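Local coordinates for Apc35852 (Geobacillus stearothermophilus, PDB 1U9C), which is of unknown function but belongs to the DJ-1/PfpI family, whose members include chaperones and cysteine proteases, at residues A[149-154]-A[195-200]. Sequence-based numbering, arbitrary orientation.
Sequences GKTVTS and VRDGNL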
ATOM      1  N   GLY A 149      18.642   2.529   1.272  1.00 25.36           N
ATOM      2  CA  GLY A 149      19.284   1.922   2.445  1.00 24.58           C
ATOM      3  C   GLY A 149      18.345   1.210   3.396  1.00 24.93           C
ATOM      4  O   GLY A 149      18.751   0.758   4.466  1.00 24.02           O
ATOM      5  N   LYS A 150      17.094   1.090   2.987  1.00 23.37           N
ATOM      6  CA  LYS A 150      16.074   0.470   3.834  1.00 24.30           C
ATOM      7  C   LYS A 150      15.761  -0.957   3.389  1.00 23.72           C
ATOM      8  O   LYS A 150      15.781  -1.242   2.186  1.00 25.90           O
ATOM      9  CB  LYS A 150      14.777   1.274   3.771  1.00 23.97           C
ATOM     10  CG  LYS A 150      14.859   2.713   4.269  1.00 27.43           C
ATOM     11  CD  LYS A 150      15.209   2.791   5.738  1.00 28.89           C
ATOM     12  CE  LYS A 150      14.009   2.449   6.613  1.00 31.37           C
ATOM     13  NZ  LYS A 150      13.146   3.641   6.822  1.00 37.75           N
ATOM     14  N   THR A 151      15.444  -1.823   4.346  1.00 23.17           N
ATOM     15  CA  THR A 151      15.047  -3.196   4.097  1.00 22.21           C
ATOM     16  C   THR A 151      13.559  -3.172   3.722  1.00 22.29           C
ATOM     17  O   THR A 151      12.734  -2.733   4.514  1.00 21.25           O
ATOM     18  CB  THR A 151      15.244  -4.070   5.333  1.00 22.49           C
ATOM     19  OG1 THR A 151      16.648  -4.141   5.645  1.00 23.27           O
ATOM     20  CG2 THR A 151      14.836  -5.526   5.047  1.00 22.22           C
ATOM     21  N   VAL A 152      13.224  -3.678   2.547  1.00 21.77           N
ATOM     22  CA  VAL A 152      11.849  -3.690   2.070  1.00 22.99           C
ATOM     23  C   VAL A 152      11.537  -4.949   1.322  1.00 22.40           C
ATOM     24  O   VAL A 152      12.455  -5.639   0.809  1.00 23.80           O
ATOM     25  CB  VAL A 152      11.534  -2.537   1.158  1.00 23.11           C
ATOM     26  CG1 VAL A 152      11.898  -1.228   1.753  1.00 24.92           C
ATOM     27  CG2 VAL A 152      12.161  -2.707  -0.229  1.00 25.88           C
ATOM     28  N   THR A 153      10.242  -5.204   1.207  1.00 22.06           N
ATOM     29  CA  THR A 153       9.718  -6.219   0.321  1.00 22.04           C
ATOM     30  C   THR A 153       8.599  -5.666  -0.522  1.00 22.37           C
ATOM     31  O   THR A 153       8.119  -4.556  -0.293  1.00 22.27           O
ATOM     32  CB  THR A 153       9.313  -7.461   1.117  1.00 23.00           C
ATOM     33  OG1 THR A 153       9.100  -8.579   0.253  1.00 22.75           O
ATOM     34  CG2 THR A 153       8.026  -7.299   1.897  1.00 21.84           C
ATOM     35  N   SER A 154       8.181  -6.458  -1.504  1.00 21.97           N
ATOM     36  CA  SER A 154       7.056  -6.129  -2.376  1.00 22.38           C
ATOM     37  C   SER A 154       6.715  -7.366  -3.143  1.00 21.47           C
ATOM     38  O   SER A 154       7.434  -8.349  -3.092  1.00 22.33           O
ATOM     39  CB  SER A 154       7.345  -5.007  -3.368  1.00 22.04           C
ATOM     40  OG  SER A 154       8.266  -5.392  -4.410  1.00 22.60           O
ATOM     41  N   VAL A 195       8.056  -7.129   6.509  1.00 22.33           N
ATOM     42  CA  VAL A 195       9.269  -6.628   7.134  1.00 21.90           C
ATOM     43  C   VAL A 195       9.081  -5.275   7.719  1.00 21.83           C
ATOM     44  O   VAL A 195       8.346  -4.476   7.201  1.00 20.86           O
ATOM     45  CB  VAL A 195      10.432  -6.629   6.187  1.00 24.54           C
ATOM     46  CG1 VAL A 195      10.243  -5.668   5.068  1.00 25.04           C
ATOM     47  CG2 VAL A 195      11.719  -6.367   6.958  1.00 25.25           C
ATOM     48  N   ARG A 196       9.699  -5.045   8.870  1.00 19.64           N
ATOM     49  CA  ARG A 196       9.824  -3.739   9.464  1.00 20.71           C
ATOM     50  C   ARG A 196      11.288  -3.291   9.467  1.00 19.19           C
ATOM     51  O   ARG A 196      12.157  -4.007   9.978  1.00 20.70           O
ATOM     52  CB  ARG A 196       9.281  -3.770  10.871  1.00 20.56           C
ATOM     53  CG  ARG A 196       9.512  -2.493  11.640  1.00 21.63           C
ATOM     54  CD  ARG A 196       8.836  -2.400  12.957  1.00 19.32           C
ATOM     55  NE  ARG A 196       9.040  -1.096  13.607  1.00 20.48           N
ATOM     56  CZ  ARG A 196       8.626  -0.792  14.811  1.00 18.86           C
ATOM     57  NH1 ARG A 196       8.061  -1.695  15.602  1.00 21.01           N
ATOM     58  NH2 ARG A 196       8.858   0.422  15.274  1.00 21.36           N
ATOM     59  N   ASP A 197      11.508  -2.102   8.938  1.00 22.12           N
ATOM     60  CA  ASP A 197      12.800  -1.447   9.040  1.00 21.21           C
ATOM     61  C   ASP A 197      12.495  -0.090   9.641  1.00 21.07           C
ATOM     62  O   ASP A 197      12.165   0.848   8.913  1.00 20.46           O
ATOM     63  CB  ASP A 197      13.482  -1.290   7.677  1.00 20.65           C
ATOM     64  CG  ASP A 197      14.888  -0.665   7.789  1.00 22.53           C
ATOM     65  OD1 ASP A 197      15.247  -0.153   8.848  1.00 24.49           O
ATOM     66  OD2 ASP A 197      15.666  -0.592   6.842  1.00 25.07           O
ATOM     67  N   GLY A 198      12.550   0.015  10.952  1.00 20.44           N
ATOM     68  CA  GLY A 198      12.215   1.269  11.610  1.00 20.14           C
ATOM     69  C   GLY A 198      10.783   1.607  11.369  1.00 20.75           C
ATOM     70  O   GLY A 198       9.892   0.796  11.654  1.00 21.64           O
ATOM     71  N   ASN A 199      10.578   2.761  10.754  1.00 20.87           N
ATOM     72  CA  ASN A 199       9.274   3.322  10.404  1.00 21.74           C
ATOM     73  C   ASN A 199       8.664   2.841   9.093  1.00 22.89           C
ATOM     74  O   ASN A 199       7.534   3.265   8.765  1.00 23.35           O
ATOM     75  CB  ASN A 199       9.348   4.833  10.322  1.00 22.78           C
ATOM     76  CG  ASN A 199       9.768   5.475  11.616  1.00 23.60           C
ATOM     77  OD1 ASN A 199       9.506   4.948  12.697  1.00 26.63           O
ATOM     78  ND2 ASN A 199      10.420   6.607  11.507  1.00 29.65           N
ATOM     79  N   LEU A 200       9.379   2.052   8.312  1.00 20.11           N
ATOM     80  CA  LEU A 200       8.912   1.605   7.014  1.00 20.81           C
ATOM     81  C   LEU A 200       8.603   0.122   7.096  1.00 19.66           C
ATOM     82  O   LEU A 200       9.484  -0.713   7.390  1.00 21.36           O
ATOM     83  CB  LEU A 200      10.018   1.852   5.979  1.00 21.26           C
ATOM     84  CG  LEU A 200       9.732   1.509   4.557  1.00 21.74           C
ATOM     85  CD1 LEU A 200       8.552   2.296   4.062  1.00 20.68           C
ATOM     86  CD2 LEU A 200      10.949   1.828   3.669  1.00 22.56           C
TER
HETATM   87  O   HOH W   1      12.592   4.566   9.335  1.00 45.34           O
HETATM   88  O   HOH W   2      10.056  -2.273   4.853  1.00 25.35           O
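K150 folds its side chain over the carboxylate of D197: bent at chi2 and chi3, it brings CE to 3.4 Å from D197 CG, above the flat group. The ammonium does not pair with the acid, NZ lying 4.8 Å from D197 OD1; it reaches past to a water, 2.7 Å from NZ, that also accepts the backbone N-H of N199 in the type II' turn 197-200. T151 supplies the direct polar link, its backbone N donating to D197 OD2 over 2.8 Å in a nearly straight bond (167°) that uses the anti lone pair. D197 CG stands anti to its own backbone N (chi1 -177°), which sets CG on the side of 149-154. A second water donates to both T151 O and L200 O, and T151 CG2 packs crosswise on V195 CG2 at 3.8 Å. V152 adds an apolar touch, CG1 to L200 CD2 at 3.7 Å, while its backbone bonds to N183 and V185. At T153, CG2 lies 4.2 Å from V195 CG1, and OG1 bonds to V185 O. Strand 151-152, paired in parallel with 183-184, is thus set against the hairpin of 194-197 and 200-203 at the edge of the main sheet by side chains and water, with no direct backbone-to-backbone bond. An alanine in place of D197 would probably leave the N-H of T151 without this acceptor and the K150 methylenes CD and CE without the carboxylate they lie against. One carboxylate oxygen makes the sole direct hydrogen bond between the segments, two waters bridge them, and the nearby ammonium probably adds longer-range attraction.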